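Local coordinates for probable 2-phosphosulfolactate phosphatase (Clostridium acetobutylicum, PDB 1VR0), which probably catalyses the magnesium-dependent hydrolysis of (2R)-O-phospho-3-sulfolactate to (2R)-3-sulfolactate and phosphate, at residues M98-E102 and D103-G107; G221-K224 and D225-C229; V58-T62 and V63-L67; G81-G85 and L86-G90. All blocks are in the same frame, centred on the assembly; numbering follows the deposited sequence.

From the N terminus the chain passes through contact 3, contact 4, contact 1 and then contact 2. Each is local and closes only a short turn. None nests in or crosses another. Contact 3 turns strand 56-59 into helix 63-73. Contact 4 is a tight turn after strand 77-81, beside the bound sulfolactate. Contacts 3 and 4 touch: Leu61 O lies by Arg83 NH2, and Val63 packs on Ile88. Contact 1 starts helix 102-105, which leads towards strand 109-113, the middle strand of the three-stranded parallel sheet that also holds 56-59 and 77-81. Its Tyr100 lies near Gly81 of contact 4. Contact 2 starts helix 223-229, where Met98 of contact 1 packs on Lys224, Asp225 and Tyr228.

Contact 1 of 4, residues M98-E102 and D103-G107; sequences MEYTE and DVVKG
Thr101 and Val104 meet at the N-cap of the short helix 102-105. Thr101 OG1 is set between its own backbone N and carbonyl carbon (chi1 68°). Thr101 OG1 there accepts a weak, long bond from Val104 N at 3.4 Å. The same oxygen touches the CG2 branch of Val104, and the two side chains pass at a slant. The CG1 branch of Val104 turns back to Glu99 O, 3.6 Å away. Thr101 O takes a stronger bond from Val105 N at 2.9 Å, nearly in line with the carbonyl, and a weak one from Val104 N.

Tyr100 and Val105 cross at about a right angle. CG1 of Val105 sits at the ring edge, in its plane, 3.8 Å from Tyr100 CD1. The ring is further packed by Val45 and Ala49 of helix 42-51 and by Leu110 and Met112 of strand 109-113. Its hydroxyl is hydrogen-bonded to Ser94 O.

Glu102 and Lys106 run side by side, both extended and pointing the same way. Their backbones are joined by Lys106 N to Glu102 O. The charged ends stay just beyond salt-bridge range, with Glu102 OE2 4.2 Å from Lys106 NZ.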
loop_
_atom_site.group_PDB
_atom_site.type_symbol
_atom_site.label_atom_id
_atom_site.label_comp_id
_atom_site.label_asym_id
_atom_site.label_seq_id
_atom_site.Cartn_x
_atom_site.Cartn_y
_atom_site.Cartn_z
HETATM N N MSE A 98 20.278 -10.129 -18.898
HETATM C CA MSE A 98 21.532 -10.350 -19.652
HETATM C C MSE A 98 21.443 -11.296 -20.797
HETATM O O MSE A 98 22.271 -11.228 -21.691
HETATM C CB MSE A 98 22.673 -10.863 -18.786
HETATM C CG MSE A 98 23.532 -9.725 -18.296
HETATM SE SE MSE A 98 22.549 -8.870 -16.843
HETATM C CE MSE A 98 23.293 -10.179 -15.386
ATOM N N GLU A 99 20.492 -12.211 -20.759
ATOM C CA GLU A 99 20.406 -13.192 -21.813
ATOM C C GLU A 99 19.686 -12.666 -23.064
ATOM O O GLU A 99 19.770 -13.293 -24.123
ATOM C CB GLU A 99 19.890 -14.542 -21.282
ATOM C CG GLU A 99 18.447 -14.664 -20.861
ATOM C CD GLU A 99 18.228 -15.844 -19.875
ATOM O OE1 GLU A 99 18.680 -16.979 -20.127
ATOM O OE2 GLU A 99 17.590 -15.626 -18.822
ATOM N N TYR A 100 19.091 -11.472 -22.965
ATOM C CA TYR A 100 18.414 -10.828 -24.088
ATOM C C TYR A 100 19.311 -9.820 -24.767
ATOM O O TYR A 100 18.965 -8.635 -24.902
ATOM C CB TYR A 100 17.098 -10.185 -23.633
ATOM C CG TYR A 100 16.156 -11.201 -23.062
ATOM C CD1 TYR A 100 15.274 -11.882 -23.890
ATOM C CD2 TYR A 100 16.173 -11.525 -21.690
ATOM C CE1 TYR A 100 14.400 -12.846 -23.380
ATOM C CE2 TYR A 100 15.316 -12.492 -21.178
ATOM C CZ TYR A 100 14.426 -13.149 -22.038
ATOM O OH TYR A 100 13.574 -14.136 -21.597
ATOM N N THR A 101 20.458 -10.318 -25.212
ATOM C CA THR A 101 21.413 -9.535 -25.990
ATOM C C THR A 101 20.876 -9.246 -27.378
ATOM O O THR A 101 19.995 -9.954 -27.869
ATOM C CB THR A 101 22.769 -10.288 -26.175
ATOM O OG1 THR A 101 22.598 -11.446 -27.017
ATOM C CG2 THR A 101 23.343 -10.694 -24.873
ATOM N N GLU A 102 21.443 -8.230 -28.028
ATOM C CA GLU A 102 21.042 -7.833 -29.384
ATOM C C GLU A 102 21.150 -8.985 -30.396
ATOM O O GLU A 102 20.303 -9.158 -31.275
ATOM C CB GLU A 102 21.865 -6.618 -29.852
ATOM C CG GLU A 102 21.303 -5.961 -31.131
ATOM C CD GLU A 102 22.310 -5.087 -31.829
ATOM O OE1 GLU A 102 23.075 -4.457 -31.083
ATOM O OE2 GLU A 102 22.332 -5.024 -33.093
ATOM N N ASP A 103 22.192 -9.783 -30.244
ATOM C CA ASP A 103 22.418 -10.935 -31.094
ATOM C C ASP A 103 21.270 -11.940 -31.015
ATOM O O ASP A 103 20.861 -12.535 -31.997
ATOM C CB ASP A 103 23.706 -11.600 -30.610
ATOM C CG ASP A 103 24.480 -12.221 -31.711
ATOM O OD1 ASP A 103 23.936 -12.322 -32.853
ATOM O OD2 ASP A 103 25.648 -12.617 -31.419
ATOM N N VAL A 104 20.750 -12.094 -29.815
ATOM C CA VAL A 104 19.708 -13.061 -29.513
ATOM C C VAL A 104 18.292 -12.539 -29.858
ATOM O O VAL A 104 17.437 -13.296 -30.321
ATOM C CB VAL A 104 19.822 -13.430 -28.005
ATOM C CG1 VAL A 104 18.546 -14.052 -27.455
ATOM C CG2 VAL A 104 21.032 -14.328 -27.784
ATOM N N VAL A 105 18.054 -11.249 -29.631
ATOM C CA VAL A 105 16.717 -10.706 -29.755
ATOM C C VAL A 105 16.430 -9.828 -30.954
ATOM O O VAL A 105 15.275 -9.510 -31.187
ATOM C CB VAL A 105 16.297 -9.872 -28.510
ATOM C CG1 VAL A 105 16.348 -10.713 -27.302
ATOM C CG2 VAL A 105 17.144 -8.613 -28.344
ATOM N N LYS A 106 17.440 -9.402 -31.703
ATOM C CA LYS A 106 17.171 -8.370 -32.695
ATOM C C LYS A 106 16.148 -8.867 -33.725
ATOM O O LYS A 106 16.329 -9.886 -34.370
ATOM C CB LYS A 106 18.436 -7.851 -33.370
ATOM C CG LYS A 106 18.271 -6.448 -33.998
ATOM C CD LYS A 106 19.209 -6.277 -35.167
ATOM C CE LYS A 106 19.356 -4.819 -35.611
ATOM N NZ LYS A 106 20.360 -4.684 -36.740
ATOM N N GLY A 107 15.044 -8.146 -33.844
ATOM C CA GLY A 107 14.041 -8.463 -34.863
ATOM C C GLY A 107 13.083 -9.557 -34.457
ATOM O O GLY A 107 12.095 -9.798 -35.147
#

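Contact 2 of 4, residues G221-K224 and D225-C229; sequences GLKK and DFEYC
Leu222, following the Schellman glycine Gly221 that ends the preceding helix, is the N-cap of helix 223-229, and its carbonyl starts the helical ladder by accepting from Phe226 N. The bond from Phe226 N to Leu222 O is 2.9 Å long and nearly straight at 166°. The side chain of Leu222 slants across that of Asp225. Leu222 CD2 lies 3.8 Å from Asp225 OD2, so an apolar tip rests beside a carboxylate.

That carboxylate is buried, but it is well held: OD2 forms a salt bridge with Arg41, OD1 is hydrogen-bonded to Ser96, and Arg41 also bonds the sulfolactate, consistent with Asp225 acting as a second-shell residue that orients Arg41.

Lys223 comes next. Lys223 O accepts from Glu227 N at 3.0 Å. The extended Lys223 chain runs alongside Glu227, pointing the same way, yet Lys223 NZ stays 4.8 Å from Glu227 OE1. Glu227 CG lies beside Lys223 O.

Lys224 O accepts from Tyr228 N at 3.1 Å, and Tyr228 CB lies 3.4 Å from Lys224 O.

The helix packs beside helix 212-219, where Leu222 meets Ile217 and Phe226 meets Met218 and stands edge-to-face with Tyr214. Phe226 also touches helix 205-208 through Lys205 and Val208, and Tyr228 reaches helix 42-51, where its hydroxyl is hydrogen-bonded to Thr48 OG1.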
loop_
_atom_site.group_PDB
_atom_site.type_symbol
_atom_site.label_atom_id
_atom_site.label_comp_id
_atom_site.label_asym_id
_atom_site.label_seq_id
_atom_site.Cartn_x
_atom_site.Cartn_y
_atom_site.Cartn_z
ATOM N N GLY A 221 20.855 -17.161 -6.930
ATOM C CA GLY A 221 22.190 -16.782 -7.424
ATOM C C GLY A 221 22.180 -15.655 -8.447
ATOM O O GLY A 221 23.039 -15.586 -9.322
ATOM N N LEU A 222 21.224 -14.744 -8.320
ATOM C CA LEU A 222 21.020 -13.711 -9.311
ATOM C C LEU A 222 21.626 -12.375 -8.927
ATOM O O LEU A 222 21.113 -11.334 -9.288
ATOM C CB LEU A 222 19.526 -13.556 -9.529
ATOM C CG LEU A 222 18.887 -14.884 -9.914
ATOM C CD1 LEU A 222 17.408 -14.662 -10.052
ATOM C CD2 LEU A 222 19.499 -15.413 -11.224
ATOM N N LYS A 223 22.734 -12.407 -8.194
ATOM C CA LYS A 223 23.475 -11.196 -7.838
ATOM C C LYS A 223 23.754 -10.293 -9.054
ATOM O O LYS A 223 23.546 -9.086 -8.980
ATOM C CB LYS A 223 24.787 -11.583 -7.158
ATOM C CG LYS A 223 25.460 -10.420 -6.452
ATOM C CD LYS A 223 26.885 -10.755 -6.020
ATOM C CE LYS A 223 27.526 -9.572 -5.281
ATOM N NZ LYS A 223 29.001 -9.785 -5.053
ATOM N N LYS A 224 24.183 -10.886 -10.170
ATOM C CA LYS A 224 24.437 -10.134 -11.409
ATOM C C LYS A 224 23.186 -9.406 -11.896
ATOM O O LYS A 224 23.267 -8.240 -12.269
ATOM C CB LYS A 224 24.913 -11.037 -12.545
ATOM C CG LYS A 224 26.099 -11.926 -12.233
ATOM C CD LYS A 224 27.364 -11.411 -12.845
ATOM C CE LYS A 224 28.547 -12.389 -12.638
ATOM N NZ LYS A 224 28.587 -13.443 -13.685
ATOM N N ASP A 225 22.051 -10.104 -11.942
ATOM C CA ASP A 225 20.808 -9.471 -12.403
ATOM C C ASP A 225 20.422 -8.336 -11.462
ATOM O O ASP A 225 20.004 -7.274 -11.911
ATOM C CB ASP A 225 19.643 -10.467 -12.482
ATOM C CG ASP A 225 19.737 -11.442 -13.654
ATOM O OD1 ASP A 225 20.468 -11.231 -14.681
ATOM O OD2 ASP A 225 19.024 -12.453 -13.554
ATOM N N PHE A 226 20.572 -8.571 -10.154
ATOM C CA PHE A 226 20.258 -7.559 -9.135
ATOM C C PHE A 226 21.077 -6.260 -9.343
ATOM O O PHE A 226 20.533 -5.162 -9.321
ATOM C CB PHE A 226 20.484 -8.125 -7.711
ATOM C CG PHE A 226 20.534 -7.069 -6.647
ATOM C CD1 PHE A 226 19.397 -6.419 -6.257
ATOM C CD2 PHE A 226 21.745 -6.696 -6.061
ATOM C CE1 PHE A 226 19.441 -5.407 -5.301
ATOM C CE2 PHE A 226 21.799 -5.677 -5.087
ATOM C CZ PHE A 226 20.638 -5.032 -4.715
ATOM N N GLU A 227 22.385 -6.393 -9.546
ATOM C CA GLU A 227 23.216 -5.208 -9.703
ATOM C C GLU A 227 22.870 -4.476 -10.992
ATOM O O GLU A 227 22.922 -3.241 -11.046
ATOM C CB GLU A 227 24.699 -5.558 -9.768
ATOM C CG GLU A 227 25.172 -6.552 -8.737
ATOM C CD GLU A 227 25.975 -5.927 -7.640
ATOM O OE1 GLU A 227 27.195 -6.185 -7.650
ATOM O OE2 GLU A 227 25.388 -5.202 -6.784
ATOM N N TYR A 228 22.563 -5.241 -12.033
ATOM C CA TYR A 228 22.236 -4.681 -13.322
ATOM C C TYR A 228 20.919 -3.890 -13.246
ATOM O O TYR A 228 20.851 -2.746 -13.688
ATOM C CB TYR A 228 22.164 -5.805 -14.377
ATOM C CG TYR A 228 21.632 -5.333 -15.689
ATOM C CD1 TYR A 228 22.466 -4.706 -16.605
ATOM C CD2 TYR A 228 20.285 -5.440 -15.997
ATOM C CE1 TYR A 228 21.980 -4.228 -17.818
ATOM C CE2 TYR A 228 19.784 -4.960 -17.206
ATOM C CZ TYR A 228 20.644 -4.367 -18.112
ATOM O OH TYR A 228 20.186 -3.904 -19.319
ATOM N N CYS A 229 19.889 -4.499 -12.668
ATOM C CA CYS A 229 18.575 -3.856 -12.547
ATOM C C CYS A 229 18.537 -2.616 -11.653
ATOM O O CYS A 229 17.570 -1.854 -11.696
ATOM C CB CYS A 229 17.535 -4.855 -12.053
ATOM S SG CYS A 229 17.275 -6.225 -13.213
#

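Contact 3 of 4, residues V58-T62 and V63-L67; sequences VPVLT and VEEAL
Thr62 caps the start of helix 63-73, and it satisfies two of the amides in the first turn. Thr62 OG1 takes Glu65 N at 3.0 Å, with a nearly straight N-H...O angle of 162°. Thr62 O takes Ala66 N at 3.1 Å, with the donor tilted somewhat from the carbonyl plane. A chi1 of 72° swings the Thr62 hydroxyl in towards the first turn, facing the amide of Glu65. Thr62 OG1 also touches Glu65 CB at 3.3 Å, and the two side chains cross at about a right angle.

The next bond of the ladder runs from Leu67 N to Val63 O at 3.0 Å.

Val60 supplies the apolar part. Val60 CB lies 3.5 Å from Glu65 CG, where the glutamate chain bends at chi2, and Val60 CG2 rests 3.7 Å from Ala66 CB. The carbonyl of Val60 is hydrogen-bonded to Thr113 OG1.

The turn joins the edge strand 56-59 of the three-stranded parallel sheet to helix 63-73. Val58 and Val60 are hydrogen-bonded through the backbone to the central strand 109-113. Ala66 packs on Ile111 of that strand and on Leu79 of strand 77-81.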
loop_
_atom_site.group_PDB
_atom_site.type_symbol
_atom_site.label_atom_id
_atom_site.label_comp_id
_atom_site.label_asym_id
_atom_site.label_seq_id
_atom_site.Cartn_x
_atom_site.Cartn_y
_atom_site.Cartn_z
ATOM N N VAL A 58 5.273 -9.875 -26.376
ATOM C CA VAL A 58 3.882 -10.248 -26.160
ATOM C C VAL A 58 3.766 -10.932 -24.783
ATOM O O VAL A 58 4.133 -12.095 -24.644
ATOM C CB VAL A 58 3.411 -11.239 -27.217
ATOM C CG1 VAL A 58 1.938 -11.613 -26.971
ATOM C CG2 VAL A 58 3.636 -10.709 -28.608
ATOM N N PRO A 59 3.266 -10.204 -23.758
ATOM C CA PRO A 59 3.044 -10.761 -22.444
ATOM C C PRO A 59 1.763 -11.596 -22.356
ATOM O O PRO A 59 0.721 -11.196 -22.834
ATOM C CB PRO A 59 2.923 -9.513 -21.570
ATOM C CG PRO A 59 2.388 -8.510 -22.423
ATOM C CD PRO A 59 2.892 -8.783 -23.799
ATOM N N VAL A 60 1.869 -12.774 -21.762
ATOM C CA VAL A 60 0.725 -13.652 -21.553
ATOM C C VAL A 60 0.704 -14.186 -20.104
ATOM O O VAL A 60 1.692 -14.095 -19.353
ATOM C CB VAL A 60 0.714 -14.804 -22.553
ATOM C CG1 VAL A 60 0.723 -14.261 -23.980
ATOM C CG2 VAL A 60 1.874 -15.772 -22.325
ATOM N N LEU A 61 -0.432 -14.739 -19.710
ATOM C CA LEU A 61 -0.634 -15.155 -18.329
ATOM C C LEU A 61 -0.290 -16.633 -18.103
ATOM O O LEU A 61 0.085 -17.014 -17.001
ATOM C CB LEU A 61 -2.062 -14.811 -17.868
ATOM C CG LEU A 61 -2.434 -13.311 -17.842
ATOM C CD1 LEU A 61 -3.757 -13.090 -17.177
ATOM C CD2 LEU A 61 -1.373 -12.387 -17.193
ATOM N N THR A 62 -0.403 -17.473 -19.116
ATOM C CA THR A 62 -0.148 -18.889 -18.885
ATOM C C THR A 62 0.855 -19.429 -19.866
ATOM O O THR A 62 1.003 -18.909 -20.975
ATOM C CB THR A 62 -1.447 -19.756 -18.965
ATOM O OG1 THR A 62 -1.898 -19.874 -20.325
ATOM C CG2 THR A 62 -2.515 -19.132 -18.141
ATOM N N VAL A 63 1.510 -20.506 -19.469
ATOM C CA VAL A 63 2.393 -21.239 -20.365
ATOM C C VAL A 63 1.643 -21.757 -21.586
ATOM O O VAL A 63 2.156 -21.724 -22.700
ATOM C CB VAL A 63 3.090 -22.404 -19.606
ATOM C CG1 VAL A 63 3.883 -23.310 -20.561
ATOM C CG2 VAL A 63 3.983 -21.811 -18.484
ATOM N N GLU A 64 0.426 -22.231 -21.390
ATOM C CA GLU A 64 -0.327 -22.789 -22.510
ATOM C C GLU A 64 -0.610 -21.728 -23.591
ATOM O O GLU A 64 -0.450 -21.959 -24.769
ATOM C CB GLU A 64 -1.616 -23.374 -21.990
ATOM C CG GLU A 64 -2.215 -24.346 -22.936
ATOM C CD GLU A 64 -3.724 -24.457 -22.767
ATOM O OE1 GLU A 64 -4.294 -25.435 -23.325
ATOM O OE2 GLU A 64 -4.320 -23.568 -22.083
ATOM N N GLU A 65 -0.994 -20.545 -23.147
ATOM C CA GLU A 65 -1.248 -19.421 -24.040
ATOM C C GLU A 65 0.050 -18.960 -24.745
ATOM O O GLU A 65 0.007 -18.572 -25.906
ATOM C CB GLU A 65 -1.945 -18.314 -23.239
ATOM C CG GLU A 65 -1.883 -16.892 -23.777
ATOM C CD GLU A 65 -2.955 -16.532 -24.799
ATOM O OE1 GLU A 65 -3.377 -17.420 -25.616
ATOM O OE2 GLU A 65 -3.333 -15.316 -24.771
ATOM N N ALA A 66 1.192 -19.043 -24.044
ATOM C CA ALA A 66 2.512 -18.736 -24.618
ATOM C C ALA A 66 2.877 -19.674 -25.758
ATOM O O ALA A 66 3.390 -19.225 -26.787
ATOM C CB ALA A 66 3.600 -18.762 -23.549
ATOM N N LEU A 67 2.607 -20.965 -25.591
ATOM C CA LEU A 67 2.952 -21.953 -26.626
ATOM C C LEU A 67 2.075 -21.799 -27.850
ATOM O O LEU A 67 2.500 -22.091 -28.966
ATOM C CB LEU A 67 2.879 -23.392 -26.086
ATOM C CG LEU A 67 3.868 -23.669 -24.925
ATOM C CD1 LEU A 67 3.640 -25.031 -24.225
ATOM C CD2 LEU A 67 5.317 -23.536 -25.395
#

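Contact 4 of 4, residues G81-G85 and L86-G90; sequences GERKG and LKIEG. With 3SL ((2R)-3-sulfolactic acid), chain E.
A type I' beta turn from Arg83 to Leu86 forms one wall of the sulfolactate pocket. Arg83 and Leu86 are an antiparallel hydrogen-bonded pair. Leu86 N gives to Arg83 O at 2.9 Å, from well above the carbonyl plane. Arg83 N returns a bond to Leu86 O at 3.1 Å, in the carbonyl plane. Lys84 and Gly85 take positive phi at the corner. At Gly85 the backbone lies against the ligand, with Gly85 N 3.5 Å from C1 of the sulfolactate.

Glu82 folds back over the turn. With chi1 at 51° and a bend at chi2, Glu82 OE1 accepts from Gly85 N at 2.9 Å, met from above the carboxylate plane. OE1 is also hydrogen-bonded to Thr115, so OE1 is held by two partners, while OE2 faces the sulfonate. Glu82 OE2 lies 3.2 Å from ligand O1S.

The turn follows strand 77-81, the edge strand of the small parallel sheet, and Glu82 stays hydrogen-bonded by its backbone to Thr113. Arg83 NH1 donates to Glu82 O at 3.2 Å, with Glu82 O somewhat out of the guanidinium plane, and NH2 bonds Thr113 OG1.

Ile88 packs against the backbone of Glu82 and Arg83: Ile88 CD1 lies 3.6 Å from Glu82 N, and its CG1 approaches the Arg83 amide. A water accepts from Ile88 N and donates to Gly81 O.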
loop_
_atom_site.group_PDB
_atom_site.type_symbol
_atom_site.label_atom_id
_atom_site.label_comp_id
_atom_site.label_asym_id
_atom_site.label_seq_id
_atom_site.Cartn_x
_atom_site.Cartn_y
_atom_site.Cartn_z
ATOM N N GLY A 81 10.712 -15.769 -19.865
ATOM C CA GLY A 81 10.003 -15.516 -18.596
ATOM C C GLY A 81 10.405 -16.484 -17.503
ATOM O O GLY A 81 11.488 -17.048 -17.518
ATOM N N GLU A 82 9.515 -16.685 -16.540
ATOM C CA GLU A 82 9.810 -17.594 -15.409
ATOM C C GLU A 82 8.597 -18.014 -14.606
ATOM O O GLU A 82 7.550 -17.350 -14.621
ATOM C CB GLU A 82 10.799 -16.942 -14.438
ATOM C CG GLU A 82 10.410 -15.535 -13.993
ATOM C CD GLU A 82 9.238 -15.456 -12.968
ATOM O OE1 GLU A 82 8.955 -16.417 -12.229
ATOM O OE2 GLU A 82 8.593 -14.398 -12.873
ATOM N N ARG A 83 8.785 -19.106 -13.877
ATOM C CA ARG A 83 7.953 -19.437 -12.730
ATOM C C ARG A 83 8.856 -19.658 -11.511
ATOM O O ARG A 83 9.857 -20.385 -11.577
ATOM C CB ARG A 83 7.102 -20.665 -13.021
ATOM C CG ARG A 83 5.985 -20.422 -14.023
ATOM C CD ARG A 83 4.997 -19.354 -13.552
ATOM N NE ARG A 83 3.858 -19.263 -14.465
ATOM C CZ ARG A 83 3.626 -18.275 -15.337
ATOM N NH1 ARG A 83 4.453 -17.229 -15.462
ATOM N NH2 ARG A 83 2.535 -18.347 -16.094
ATOM N N LYS A 84 8.505 -19.000 -10.409
ATOM C CA LYS A 84 9.300 -19.027 -9.175
ATOM C C LYS A 84 10.741 -18.544 -9.449
ATOM O O LYS A 84 11.696 -18.993 -8.801
ATOM C CB LYS A 84 9.307 -20.438 -8.564
ATOM C CG LYS A 84 7.947 -20.952 -8.074
ATOM C CD LYS A 84 8.054 -22.404 -7.545
ATOM C CE LYS A 84 7.085 -22.701 -6.378
ATOM N NZ LYS A 84 7.440 -23.987 -5.614
ATOM N N GLY A 85 10.898 -17.665 -10.432
ATOM C CA GLY A 85 12.201 -17.156 -10.817
ATOM C C GLY A 85 13.020 -18.050 -11.722
ATOM O O GLY A 85 14.054 -17.608 -12.203
ATOM N N LEU A 86 12.564 -19.290 -11.958
ATOM C CA LEU A 86 13.284 -20.274 -12.765
ATOM C C LEU A 86 12.823 -20.296 -14.238
ATOM O O LEU A 86 11.688 -19.946 -14.563
ATOM C CB LEU A 86 13.084 -21.663 -12.183
ATOM C CG LEU A 86 13.649 -21.930 -10.783
ATOM C CD1 LEU A 86 13.131 -23.279 -10.267
ATOM C CD2 LEU A 86 15.183 -21.919 -10.775
ATOM N N LYS A 87 13.718 -20.738 -15.112
ATOM C CA LYS A 87 13.419 -20.952 -16.511
ATOM C C LYS A 87 12.322 -22.002 -16.628
ATOM O O LYS A 87 12.347 -22.990 -15.917
ATOM C CB LYS A 87 14.670 -21.461 -17.238
ATOM C CG LYS A 87 14.637 -21.309 -18.745
ATOM C CD LYS A 87 15.765 -22.081 -19.416
ATOM C CE LYS A 87 15.777 -21.850 -20.919
ATOM N NZ LYS A 87 16.327 -23.039 -21.621
ATOM N N ILE A 88 11.377 -21.790 -17.537
ATOM C CA ILE A 88 10.246 -22.690 -17.725
ATOM C C ILE A 88 10.611 -23.795 -18.717
ATOM O O ILE A 88 11.231 -23.530 -19.735
ATOM C CB ILE A 88 9.011 -21.907 -18.214
ATOM C CG1 ILE A 88 8.640 -20.802 -17.211
ATOM C CG2 ILE A 88 7.839 -22.843 -18.437
ATOM C CD1 ILE A 88 7.829 -19.656 -17.801
ATOM N N GLU A 89 10.222 -25.033 -18.428
ATOM C CA GLU A 89 10.643 -26.189 -19.253
ATOM C C GLU A 89 10.193 -25.944 -20.693
ATOM O O GLU A 89 9.072 -25.526 -20.903
ATOM C CB GLU A 89 10.085 -27.533 -18.700
ATOM C CG GLU A 89 11.007 -28.738 -18.819
ATOM N N GLY A 90 11.083 -26.157 -21.668
ATOM C CA GLY A 90 10.777 -25.948 -23.087
ATOM C C GLY A 90 10.912 -24.514 -23.607
ATOM O O GLY A 90 10.722 -24.281 -24.802
HETATM O O11 3SL E . 9.533 -15.110 -7.736
HETATM C C1 3SL E . 10.567 -14.816 -8.369
HETATM O O12 3SL E . 11.742 -15.008 -7.967
HETATM C C2 3SL E . 10.359 -14.194 -9.698
HETATM O O2 3SL E . 9.274 -13.279 -9.566
HETATM C C3 3SL E . 11.662 -13.535 -10.106
HETATM S S 3SL E . 11.480 -12.592 -11.462
HETATM O O3S 3SL E . 11.963 -13.325 -12.645
HETATM O O1S 3SL E . 10.136 -11.931 -11.583
HETATM O O2S 3SL E . 12.473 -11.515 -11.373
HETATM O O HOH W 1 11.555 -19.384 -19.029
#